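Local coordinates for DNA alpha-glucosyltransferase (Enterobacteria phage T4, PDB 1XV5), which belongs to the GT-B clan of glycosyltransferases and is built from two domains, each around a parallel beta sheet, at residues V84-K98 against S121-R133. Numbering follows the deposited sequence.
Sequences VPATSVQEATINNYK and SLRRNLGLEETVR
The ring of Tyr97 meets Thr131 and Gly127 with its edge: Thr131 OG1 and Gly127 O both lie near the ring plane, while Pro85 CD of its own segment sits over the centre of one face, 3.6 Å above the plane. With CG anti to the backbone N (chi1 172°), the ring reaches from helix 91-103 to the first turn of helix 128-134. There Tyr97 OH donates to Thr131 OG1 at 2.7 Å, and Thr131 OG1 in turn donates to Gly127 O at 2.6 Å, one turn earlier. Gly127 O also takes the helical bond from Thr131 N, the two donors arriving from opposite faces of the carbonyl plane. Gly127, the N-cap residue, has positive phi, and its backbone packs closely against Ile94 and the Tyr97 ring edge. Just before it, Leu126 points into the other segment: the Leu126 and Ile94 side chains cross at about a right angle, Leu126 CB 3.6 Å from Ile94 CD1, and Leu126 runs past Val89 in the opposite direction, its CD1 touching Val89 CG2. Val84 sends CG1 to Thr131 OG1 and, further off, Leu128 CD1. The backbones join in a single bridge between Ala86 and Asn125, where Leu126 N bonds Pro85 O at 2.9 Å and Thr87 N bonds Arg124 O at 3.1 Å. Beside Gly127, the extended Lys98 chain brings NZ to Glu130 OE2 in a salt bridge of 3.2 Å. The contact thus ties together the segments that follow neighbouring parallel strands 78-83 and 109-114 in one sheet of the GT-B fold. Its chemistry implies a directed chain of hydrogen bonds, Tyr97 to Thr131 to Gly127, that gives both buried hydroxyls partners and probably holds the Thr131 side chain in its rotamer, while the Lys98-Glu130 pair, with its weak hydrogen bond, adds a charged link between partly exposed side chains.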
ATOM      1  N   VAL A  84      14.854   2.747   2.511  1.00 19.52           N
ATOM      2  CA  VAL A  84      16.231   3.233   2.507  1.00 21.39           C
ATOM      3  C   VAL A  84      16.329   4.470   1.614  1.00 21.76           C
ATOM      4  O   VAL A  84      15.423   4.748   0.831  1.00 21.44           O
ATOM      5  CB  VAL A  84      17.207   2.141   1.999  1.00 20.79           C
ATOM      6  CG1 VAL A  84      17.062   0.879   2.850  1.00 22.49           C
ATOM      7  CG2 VAL A  84      16.940   1.832   0.528  1.00 22.57           C
ATOM      8  N   PRO A  85      17.431   5.231   1.719  1.00 22.80           N
ATOM      9  CA  PRO A  85      17.610   6.439   0.905  1.00 23.59           C
ATOM     10  C   PRO A  85      17.424   6.228  -0.599  1.00 24.83           C
ATOM     11  O   PRO A  85      17.788   5.185  -1.139  1.00 25.56           O
ATOM     12  CB  PRO A  85      19.034   6.875   1.251  1.00 24.26           C
ATOM     13  CG  PRO A  85      19.185   6.416   2.671  1.00 21.92           C
ATOM     14  CD  PRO A  85      18.581   5.033   2.620  1.00 22.84           C
ATOM     15  N   ALA A  86      16.859   7.230  -1.267  1.00 26.63           N
ATOM     16  CA  ALA A  86      16.631   7.171  -2.707  1.00 27.73           C
ATOM     17  C   ALA A  86      17.919   7.515  -3.453  1.00 29.22           C
ATOM     18  O   ALA A  86      18.820   8.142  -2.896  1.00 28.93           O
ATOM     19  CB  ALA A  86      15.524   8.139  -3.102  1.00 27.41           C
ATOM     20  N   THR A  87      17.997   7.112  -4.717  1.00 31.01           N
ATOM     21  CA  THR A  87      19.182   7.362  -5.530  1.00 33.53           C
ATOM     22  C   THR A  87      19.480   8.840  -5.788  1.00 34.68           C
ATOM     23  O   THR A  87      20.537   9.173  -6.322  1.00 36.08           O
ATOM     24  CB  THR A  87      19.075   6.653  -6.894  1.00 33.11           C
ATOM     25  OG1 THR A  87      17.861   7.047  -7.542  1.00 35.19           O
ATOM     26  CG2 THR A  87      19.085   5.143  -6.715  1.00 33.82           C
ATOM     27  N   SER A  88      18.566   9.724  -5.398  1.00 35.84           N
ATOM     28  CA  SER A  88      18.761  11.154  -5.633  1.00 36.20           C
ATOM     29  C   SER A  88      19.320  11.950  -4.453  1.00 36.21           C
ATOM     30  O   SER A  88      19.518  13.161  -4.559  1.00 37.00           O
ATOM     31  CB  SER A  88      17.442  11.788  -6.082  1.00 37.33           C
ATOM     32  OG  SER A  88      16.443  11.650  -5.087  1.00 38.82           O
ATOM     33  N   VAL A  89      19.577  11.287  -3.332  1.00 34.37           N
ATOM     34  CA  VAL A  89      20.102  11.988  -2.165  1.00 34.61           C
ATOM     35  C   VAL A  89      21.581  12.333  -2.325  1.00 35.49           C
ATOM     36  O   VAL A  89      22.296  11.695  -3.096  1.00 35.39           O
ATOM     37  CB  VAL A  89      19.938  11.149  -0.882  1.00 34.45           C
ATOM     38  CG1 VAL A  89      18.471  10.813  -0.666  1.00 33.51           C
ATOM     39  CG2 VAL A  89      20.776   9.884  -0.977  1.00 32.91           C
ATOM     40  N   GLN A  90      22.032  13.347  -1.596  1.00 36.51           N
ATOM     41  CA  GLN A  90      23.429  13.755  -1.653  1.00 37.91           C
ATOM     42  C   GLN A  90      24.281  12.732  -0.913  1.00 37.01           C
ATOM     43  O   GLN A  90      23.790  12.019  -0.038  1.00 35.63           O
ATOM     44  CB  GLN A  90      23.615  15.138  -1.020  1.00 40.94           C
ATOM     45  CG  GLN A  90      22.961  16.275  -1.788  1.00 45.40           C
ATOM     46  CD  GLN A  90      23.328  17.640  -1.229  1.00 49.21           C
ATOM     47  OE1 GLN A  90      24.504  18.011  -1.186  1.00 51.31           O
ATOM     48  NE2 GLN A  90      22.324  18.395  -0.797  1.00 50.98           N
ATOM     49  N   GLU A  91      25.561  12.671  -1.266  1.00 35.97           N
ATOM     50  CA  GLU A  91      26.491  11.728  -0.654  1.00 35.19           C
ATOM     51  C   GLU A  91      26.428  11.651   0.867  1.00 32.88           C
ATOM     52  O   GLU A  91      26.449  10.560   1.436  1.00 32.55           O
ATOM     53  CB  GLU A  91      27.925  12.055  -1.085  1.00 38.68           C
ATOM     54  CG  GLU A  91      28.199  11.775  -2.552  1.00 43.62           C
ATOM     55  CD  GLU A  91      27.947  10.323  -2.918  1.00 46.48           C
ATOM     56  OE1 GLU A  91      28.600   9.437  -2.324  1.00 48.32           O
ATOM     57  OE2 GLU A  91      27.096  10.067  -3.798  1.00 48.51           O
ATOM     58  N   ALA A  92      26.355  12.802   1.526  1.00 30.80           N
ATOM     59  CA  ALA A  92      26.304  12.838   2.982  1.00 28.76           C
ATOM     60  C   ALA A  92      25.132  12.022   3.525  1.00 28.23           C
ATOM     61  O   ALA A  92      25.253  11.342   4.544  1.00 28.19           O
ATOM     62  CB  ALA A  92      26.205  14.278   3.465  1.00 29.58           C
ATOM     63  N   THR A  93      24.000  12.091   2.839  1.00 26.76           N
ATOM     64  CA  THR A  93      22.813  11.363   3.265  1.00 26.21           C
ATOM     65  C   THR A  93      23.035   9.854   3.263  1.00 25.93           C
ATOM     66  O   THR A  93      22.843   9.191   4.282  1.00 26.00           O
ATOM     67  CB  THR A  93      21.614  11.698   2.363  1.00 25.26           C
ATOM     68  OG1 THR A  93      21.271  13.079   2.528  1.00 24.48           O
ATOM     69  CG2 THR A  93      20.411  10.828   2.719  1.00 26.22           C
ATOM     70  N   ILE A  94      23.443   9.316   2.119  1.00 26.48           N
ATOM     71  CA  ILE A  94      23.677   7.882   1.997  1.00 27.19           C
ATOM     72  C   ILE A  94      24.889   7.422   2.806  1.00 28.34           C
ATOM     73  O   ILE A  94      24.879   6.337   3.385  1.00 26.92           O
ATOM     74  CB  ILE A  94      23.857   7.475   0.515  1.00 27.84           C
ATOM     75  CG1 ILE A  94      24.113   5.969   0.411  1.00 28.23           C
ATOM     76  CG2 ILE A  94      25.000   8.261  -0.109  1.00 28.74           C
ATOM     77  CD1 ILE A  94      22.998   5.114   0.988  1.00 28.54           C
ATOM     78  N   ASN A  95      25.932   8.245   2.851  1.00 29.37           N
ATOM     79  CA  ASN A  95      27.126   7.894   3.611  1.00 30.73           C
ATOM     80  C   ASN A  95      26.797   7.767   5.097  1.00 29.56           C
ATOM     81  O   ASN A  95      27.206   6.808   5.754  1.00 28.94           O
ATOM     82  CB  ASN A  95      28.217   8.948   3.404  1.00 33.91           C
ATOM     83  CG  ASN A  95      28.798   8.919   2.001  1.00 38.07           C
ATOM     84  OD1 ASN A  95      29.555   9.811   1.610  1.00 41.52           O
ATOM     85  ND2 ASN A  95      28.456   7.887   1.237  1.00 39.80           N
ATOM     86  N   ASN A  96      26.054   8.732   5.628  1.00 27.54           N
ATOM     87  CA  ASN A  96      25.688   8.684   7.036  1.00 26.61           C
ATOM     88  C   ASN A  96      24.705   7.553   7.307  1.00 25.43           C
ATOM     89  O   ASN A  96      24.651   7.029   8.418  1.00 24.80           O
ATOM     90  CB  ASN A  96      25.100  10.021   7.498  1.00 28.28           C
ATOM     91  CG  ASN A  96      26.158  11.100   7.639  1.00 30.17           C
ATOM     92  OD1 ASN A  96      27.339  10.800   7.808  1.00 30.59           O
ATOM     93  ND2 ASN A  96      25.740  12.359   7.591  1.00 30.57           N
ATOM     94  N   TYR A  97      23.924   7.174   6.298  1.00 24.48           N
ATOM     95  CA  TYR A  97      22.982   6.081   6.480  1.00 24.53           C
ATOM     96  C   TYR A  97      23.773   4.786   6.611  1.00 25.18           C
ATOM     97  O   TYR A  97      23.482   3.951   7.465  1.00 26.04           O
ATOM     98  CB  TYR A  97      22.008   5.979   5.302  1.00 24.25           C
ATOM     99  CG  TYR A  97      21.148   4.736   5.367  1.00 21.78           C
ATOM    100  CD1 TYR A  97      21.380   3.659   4.516  1.00 23.29           C
ATOM    101  CD2 TYR A  97      20.144   4.611   6.327  1.00 22.89           C
ATOM    102  CE1 TYR A  97      20.637   2.482   4.621  1.00 22.64           C
ATOM    103  CE2 TYR A  97      19.398   3.436   6.444  1.00 21.47           C
ATOM    104  CZ  TYR A  97      19.652   2.378   5.589  1.00 22.99           C
ATOM    105  OH  TYR A  97      18.941   1.205   5.713  1.00 24.01           O
ATOM    106  N   LYS A  98      24.785   4.628   5.765  1.00 26.42           N
ATOM    107  CA  LYS A  98      25.619   3.435   5.812  1.00 27.17           C
ATOM    108  C   LYS A  98      26.378   3.384   7.134  1.00 27.80           C
ATOM    109  O   LYS A  98      26.584   2.307   7.692  1.00 26.62           O
ATOM    110  CB  LYS A  98      26.605   3.417   4.642  1.00 29.12           C
ATOM    111  CG  LYS A  98      25.947   3.249   3.282  1.00 31.90           C
ATOM    112  CD  LYS A  98      26.983   3.072   2.183  1.00 35.20           C
ATOM    113  CE  LYS A  98      26.320   2.852   0.832  1.00 37.38           C
ATOM    114  NZ  LYS A  98      27.314   2.607  -0.252  1.00 40.03           N
ATOM    115  N   SER A 121      11.652  -0.164  -9.248  1.00 32.47           N
ATOM    116  CA  SER A 121      11.549   0.531  -7.977  1.00 32.16           C
ATOM    117  C   SER A 121      12.717   0.147  -7.078  1.00 30.19           C
ATOM    118  O   SER A 121      13.392   1.006  -6.518  1.00 31.73           O
ATOM    119  CB  SER A 121      10.233   0.172  -7.278  1.00 31.55           C
ATOM    120  OG  SER A 121       9.116   0.563  -8.056  1.00 34.65           O
ATOM    121  N   LEU A 122      12.950  -1.156  -6.956  1.00 28.55           N
ATOM    122  CA  LEU A 122      14.013  -1.678  -6.107  1.00 27.28           C
ATOM    123  C   LEU A 122      15.397  -1.092  -6.357  1.00 27.87           C
ATOM    124  O   LEU A 122      16.168  -0.903  -5.414  1.00 25.66           O
ATOM    125  CB  LEU A 122      14.072  -3.203  -6.230  1.00 25.78           C
ATOM    126  CG  LEU A 122      12.811  -3.935  -5.759  1.00 24.41           C
ATOM    127  CD1 LEU A 122      12.956  -5.427  -6.002  1.00 23.55           C
ATOM    128  CD2 LEU A 122      12.585  -3.652  -4.282  1.00 22.11           C
ATOM    129  N   ARG A 123      15.725  -0.814  -7.616  1.00 29.97           N
ATOM    130  CA  ARG A 123      17.039  -0.258  -7.928  1.00 31.10           C
ATOM    131  C   ARG A 123      17.127   1.246  -7.682  1.00 32.39           C
ATOM    132  O   ARG A 123      18.211   1.826  -7.748  1.00 32.98           O
ATOM    133  CB  ARG A 123      17.438  -0.577  -9.372  1.00 31.01           C
ATOM    134  CG  ARG A 123      17.723  -2.052  -9.609  1.00 31.36           C
ATOM    135  CD  ARG A 123      18.639  -2.268 -10.807  1.00 32.16           C
ATOM    136  NE  ARG A 123      18.987  -3.677 -10.970  1.00 30.21           N
ATOM    137  CZ  ARG A 123      18.344  -4.521 -11.771  1.00 29.51           C
ATOM    138  NH1 ARG A 123      18.731  -5.788 -11.846  1.00 28.64           N
ATOM    139  NH2 ARG A 123      17.330  -4.096 -12.514  1.00 27.94           N
ATOM    140  N   ARG A 124      15.991   1.877  -7.402  1.00 32.34           N
ATOM    141  CA  ARG A 124      15.974   3.308  -7.122  1.00 33.15           C
ATOM    142  C   ARG A 124      16.381   3.524  -5.667  1.00 31.49           C
ATOM    143  O   ARG A 124      16.190   4.605  -5.109  1.00 32.78           O
ATOM    144  CB  ARG A 124      14.577   3.893  -7.344  1.00 35.51           C
ATOM    145  CG  ARG A 124      14.120   3.935  -8.788  1.00 39.84           C
ATOM    146  CD  ARG A 124      12.740   4.575  -8.881  1.00 44.02           C
ATOM    147  NE  ARG A 124      12.261   4.703 -10.254  1.00 47.38           N
ATOM    148  CZ  ARG A 124      12.882   5.397 -11.202  1.00 48.54           C
ATOM    149  NH1 ARG A 124      12.370   5.458 -12.423  1.00 48.12           N
ATOM    150  NH2 ARG A 124      14.018   6.026 -10.932  1.00 50.27           N
ATOM    151  N   ASN A 125      16.941   2.481  -5.061  1.00 29.69           N
ATOM    152  CA  ASN A 125      17.378   2.527  -3.670  1.00 27.58           C
ATOM    153  C   ASN A 125      18.893   2.593  -3.557  1.00 26.94           C
ATOM    154  O   ASN A 125      19.613   2.182  -4.464  1.00 28.17           O
ATOM    155  CB  ASN A 125      16.915   1.276  -2.920  1.00 26.09           C
ATOM    156  CG  ASN A 125      15.419   1.219  -2.742  1.00 24.38           C
ATOM    157  OD1 ASN A 125      14.770   0.261  -3.161  1.00 27.40           O
ATOM    158  ND2 ASN A 125      14.861   2.238  -2.106  1.00 22.14           N
ATOM    159  N   LEU A 126      19.363   3.105  -2.425  1.00 26.84           N
ATOM    160  CA  LEU A 126      20.789   3.189  -2.142  1.00 26.44           C
ATOM    161  C   LEU A 126      21.007   2.556  -0.776  1.00 25.86           C
ATOM    162  O   LEU A 126      20.260   2.830   0.165  1.00 25.45           O
ATOM    163  CB  LEU A 126      21.265   4.644  -2.113  1.00 27.61           C
ATOM    164  CG  LEU A 126      21.382   5.395  -3.443  1.00 28.61           C
ATOM    165  CD1 LEU A 126      21.850   6.819  -3.182  1.00 28.18           C
ATOM    166  CD2 LEU A 126      22.361   4.678  -4.358  1.00 28.54           C
ATOM    167  N   GLY A 127      22.017   1.698  -0.673  1.00 24.88           N
ATOM    168  CA  GLY A 127      22.311   1.054   0.593  1.00 24.85           C
ATOM    169  C   GLY A 127      21.380  -0.081   0.980  1.00 24.60           C
ATOM    170  O   GLY A 127      21.360  -0.497   2.138  1.00 24.41           O
ATOM    171  N   LEU A 128      20.608  -0.593   0.028  1.00 24.31           N
ATOM    172  CA  LEU A 128      19.697  -1.693   0.332  1.00 24.43           C
ATOM    173  C   LEU A 128      20.479  -2.966   0.647  1.00 25.48           C
ATOM    174  O   LEU A 128      20.107  -3.730   1.539  1.00 25.35           O
ATOM    175  CB  LEU A 128      18.750  -1.951  -0.843  1.00 22.40           C
ATOM    176  CG  LEU A 128      17.703  -3.044  -0.598  1.00 22.55           C
ATOM    177  CD1 LEU A 128      16.894  -2.711   0.650  1.00 20.62           C
ATOM    178  CD2 LEU A 128      16.793  -3.161  -1.810  1.00 22.43           C
ATOM    179  N   GLU A 129      21.567  -3.191  -0.085  1.00 25.50           N
ATOM    180  CA  GLU A 129      22.391  -4.374   0.134  1.00 25.71           C
ATOM    181  C   GLU A 129      22.960  -4.380   1.546  1.00 24.95           C
ATOM    182  O   GLU A 129      22.911  -5.397   2.236  1.00 23.40           O
ATOM    183  CB  GLU A 129      23.540  -4.438  -0.881  1.00 27.86           C
ATOM    184  CG  GLU A 129      24.428  -5.664  -0.700  1.00 31.52           C
ATOM    185  CD  GLU A 129      25.554  -5.758  -1.718  1.00 34.34           C
ATOM    186  OE1 GLU A 129      26.294  -6.764  -1.682  1.00 36.19           O
ATOM    187  OE2 GLU A 129      25.702  -4.838  -2.550  1.00 37.08           O
ATOM    188  N   GLU A 130      23.498  -3.240   1.972  1.00 25.34           N
ATOM    189  CA  GLU A 130      24.076  -3.124   3.304  1.00 26.37           C
ATOM    190  C   GLU A 130      23.004  -3.308   4.368  1.00 26.03           C
ATOM    191  O   GLU A 130      23.259  -3.851   5.442  1.00 25.27           O
ATOM    192  CB  GLU A 130      24.753  -1.761   3.478  1.00 28.74           C
ATOM    193  CG  GLU A 130      26.033  -1.604   2.670  1.00 30.76           C
ATOM    194  CD  GLU A 130      25.803  -1.052   1.276  1.00 33.41           C
ATOM    195  OE1 GLU A 130      24.730  -1.302   0.689  1.00 32.09           O
ATOM    196  OE2 GLU A 130      26.712  -0.371   0.761  1.00 34.45           O
ATOM    197  N   THR A 131      21.799  -2.849   4.057  1.00 25.16           N
ATOM    198  CA  THR A 131      20.680  -2.962   4.977  1.00 23.12           C
ATOM    199  C   THR A 131      20.311  -4.433   5.138  1.00 23.43           C
ATOM    200  O   THR A 131      20.089  -4.916   6.253  1.00 23.18           O
ATOM    201  CB  THR A 131      19.460  -2.185   4.445  1.00 23.73           C
ATOM    202  OG1 THR A 131      19.825  -0.814   4.239  1.00 22.81           O
ATOM    203  CG2 THR A 131      18.304  -2.258   5.436  1.00 21.18           C
ATOM    204  N   VAL A 132      20.250  -5.138   4.016  1.00 23.72           N
ATOM    205  CA  VAL A 132      19.911  -6.554   4.012  1.00 23.94           C
ATOM    206  C   VAL A 132      20.949  -7.388   4.765  1.00 24.21           C
ATOM    207  O   VAL A 132      20.598  -8.324   5.483  1.00 24.08           O
ATOM    208  CB  VAL A 132      19.787  -7.087   2.563  1.00 24.88           C
ATOM    209  CG1 VAL A 132      19.640  -8.603   2.566  1.00 23.67           C
ATOM    210  CG2 VAL A 132      18.585  -6.444   1.881  1.00 24.96           C
ATOM    211  N   ARG A 133      22.222  -7.041   4.611  1.00 24.29           N
ATOM    212  CA  ARG A 133      23.286  -7.786   5.275  1.00 25.54           C
ATOM    213  C   ARG A 133      23.290  -7.624   6.795  1.00 24.72           C
ATOM    214  O   ARG A 133      23.751  -8.509   7.515  1.00 25.65           O
ATOM    215  CB  ARG A 133      24.644  -7.382   4.697  1.00 28.03           C
ATOM    216  CG  ARG A 133      24.810  -7.768   3.233  1.00 31.54           C
ATOM    217  CD  ARG A 133      26.166  -7.357   2.679  1.00 35.55           C
ATOM    218  NE  ARG A 133      26.308  -7.723   1.270  1.00 38.18           N
ATOM    219  CZ  ARG A 133      26.421  -8.970   0.827  1.00 39.20           C
ATOM    220  NH1 ARG A 133      26.416  -9.986   1.681  1.00 39.24           N
ATOM    221  NH2 ARG A 133      26.532  -9.204  -0.474  1.00 40.73           N
TER